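N-deoxyribosyltransferase (PDB 6EVS) catalyses the transfer of 2-deoxyribose between nucleobases, a nucleoside deoxyribosyltransferase reaction used to make modified nucleosides. Local coordinates at residues W51-F54 and V55-D59. Numbering follows the deposited sequence.
Sequences WRTF and VFKND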
loop_
_atom_site.group_PDB
_atom_site.type_symbol
_atom_site.label_atom_id
_atom_site.label_comp_id
_atom_site.label_asym_id
_atom_site.label_seq_id
_atom_site.Cartn_x
_atom_site.Cartn_y
_atom_site.Cartn_z
ATOM N N TRP A 51 4.026 26.405 -7.766
ATOM C CA TRP A 51 4.393 25.639 -8.955
ATOM C C TRP A 51 5.076 24.328 -8.580
ATOM O O TRP A 51 4.738 23.265 -9.126
ATOM C CB TRP A 51 5.282 26.501 -9.874
ATOM C CG TRP A 51 5.780 25.737 -11.052
ATOM C CD1 TRP A 51 5.171 25.604 -12.269
ATOM C CD2 TRP A 51 6.979 24.966 -11.115
ATOM N NE1 TRP A 51 5.923 24.789 -13.086
ATOM C CE2 TRP A 51 7.042 24.392 -12.403
ATOM C CE3 TRP A 51 8.018 24.715 -10.211
ATOM C CZ2 TRP A 51 8.099 23.573 -12.803
ATOM C CZ3 TRP A 51 9.070 23.903 -10.615
ATOM C CH2 TRP A 51 9.092 23.335 -11.893
ATOM N N ARG A 52 6.011 24.370 -7.625
ATOM C CA ARG A 52 6.676 23.143 -7.187
ATOM C C ARG A 52 5.668 22.147 -6.602
ATOM O O ARG A 52 5.751 20.940 -6.852
ATOM C CB ARG A 52 7.781 23.480 -6.173
ATOM C CG ARG A 52 7.439 23.154 -4.728
ATOM C CD ARG A 52 8.527 23.489 -3.713
ATOM N NE ARG A 52 8.314 22.753 -2.461
ATOM C CZ ARG A 52 9.198 22.697 -1.468
ATOM N NH1 ARG A 52 10.363 23.328 -1.592
ATOM N NH2 ARG A 52 8.933 21.999 -0.365
ATOM N N THR A 53 4.689 22.641 -5.849
ATOM C CA THR A 53 3.698 21.765 -5.232
ATOM C C THR A 53 2.804 21.129 -6.282
ATOM O O THR A 53 2.586 19.911 -6.265
ATOM C CB THR A 53 2.876 22.553 -4.216
ATOM O OG1 THR A 53 3.759 23.185 -3.289
ATOM C CG2 THR A 53 1.872 21.631 -3.476
ATOM N N PHE A 54 2.253 21.944 -7.192
ATOM C CA PHE A 54 1.307 21.408 -8.164
ATOM C C PHE A 54 1.979 20.424 -9.115
ATOM O O PHE A 54 1.382 19.408 -9.485
ATOM C CB PHE A 54 0.652 22.542 -8.943
ATOM C CG PHE A 54 -0.391 23.284 -8.159
ATOM C CD1 PHE A 54 -0.997 22.696 -7.057
ATOM C CD2 PHE A 54 -0.757 24.573 -8.513
ATOM C CE1 PHE A 54 -1.966 23.384 -6.315
ATOM C CE2 PHE A 54 -1.724 25.257 -7.783
ATOM C CZ PHE A 54 -2.327 24.658 -6.683
ATOM N N VAL A 55 3.209 20.716 -9.532
ATOM C CA VAL A 55 3.896 19.808 -10.445
ATOM C C VAL A 55 4.138 18.466 -9.767
ATOM O O VAL A 55 3.856 17.401 -10.335
ATOM C CB VAL A 55 5.207 20.438 -10.944
ATOM C CG1 VAL A 55 6.096 19.356 -11.570
ATOM C CG2 VAL A 55 4.919 21.553 -11.949
ATOM N N PHE A 56 4.682 18.492 -8.550
ATOM C CA PHE A 56 4.871 17.256 -7.799
ATOM C C PHE A 56 3.560 16.492 -7.665
ATOM O O PHE A 56 3.478 15.304 -7.997
ATOM C CB PHE A 56 5.450 17.569 -6.418
ATOM C CG PHE A 56 5.713 16.344 -5.589
ATOM C CD1 PHE A 56 6.915 15.642 -5.710
ATOM C CD2 PHE A 56 4.775 15.900 -4.704
ATOM C CE1 PHE A 56 7.156 14.500 -4.931
ATOM C CE2 PHE A 56 4.994 14.739 -3.925
ATOM C CZ PHE A 56 6.194 14.041 -4.055
ATOM N N LYS A 57 2.511 17.179 -7.208
ATOM C CA LYS A 57 1.239 16.508 -6.960
ATOM C C LYS A 57 0.637 15.992 -8.254
ATOM O O LYS A 57 0.141 14.868 -8.303
ATOM C CB LYS A 57 0.265 17.457 -6.259
ATOM C CG LYS A 57 0.615 17.717 -4.816
ATOM C CD LYS A 57 -0.395 18.683 -4.163
ATOM C CE LYS A 57 -0.130 18.821 -2.671
ATOM N NZ LYS A 57 -1.365 19.107 -1.875
ATOM N N ASN A 58 0.712 16.783 -9.330
ATOM C CA ASN A 58 0.119 16.332 -10.581
ATOM C C ASN A 58 0.886 15.150 -11.148
ATOM O O ASN A 58 0.287 14.209 -11.687
ATOM C CB ASN A 58 0.082 17.476 -11.597
ATOM C CG ASN A 58 -0.813 17.170 -12.782
ATOM O OD1 ASN A 58 -1.859 16.527 -12.631
ATOM N ND2 ASN A 58 -0.411 17.619 -13.964
ATOM N N ASP A 59 2.215 15.185 -11.034
ATOM C CA ASP A 59 3.046 14.095 -11.548
ATOM C C ASP A 59 2.749 12.801 -10.806
ATOM O O ASP A 59 2.469 11.762 -11.421
ATOM C CB ASP A 59 4.530 14.456 -11.415
ATOM C CG ASP A 59 5.007 15.440 -12.487
ATOM O OD1 ASP A 59 4.186 15.853 -13.340
ATOM O OD2 ASP A 59 6.200 15.792 -12.467
#
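W51 and V55 lie one turn apart on the alpha-helix 49-65, which leads into strand 68-72 of a parallel five-stranded sheet flanked by helices. W51 places its CG anti to its own backbone N (chi1 175°), and the indole meets the side chain of V55, with CG2 of V55 over one face. V55 CG2 is 3.8 Å from the centroid of the W51 five-membered ring, 23° off the ring normal, a CH-pi contact displaced toward the rim of the indole. The same turn is closed by V55 N donating to W51 O. The indole is fixed by a hydrogen bond from NE1 to the carbonyl O of Q40, and L108 of a second subunit packs on both W51 and V55.

R52 takes part through its carbonyl: R52 O accepts from F56 N at 3.2 Å, the longest of the four i to i+4 bonds that join the two segments. Its guanidinium reaches instead across the interface, where NE forms a salt bridge with D112 of the second subunit.

T53 and K57 run side by side, pointing the same way. The T53 methyl, CG2, meets the aliphatic part of the lysine, 3.5 Å from K57 CE, while T53 OG1 is hydrogen-bonded to the carbonyl O of F49 in the same chain. Extended beyond CG, the K57 chain carries NZ to the carbonyl O of D112 in a third subunit. This part of the helix thus touches three other subunits of the hexamer: the ring of F54 meets F49 of a fourth subunit with their planes at about 70°. At its backbone, F54 O accepts a hydrogen bond from N58 N at 2.7 Å, and N58 CB lies 3.1 Å from that same oxygen, F54 O.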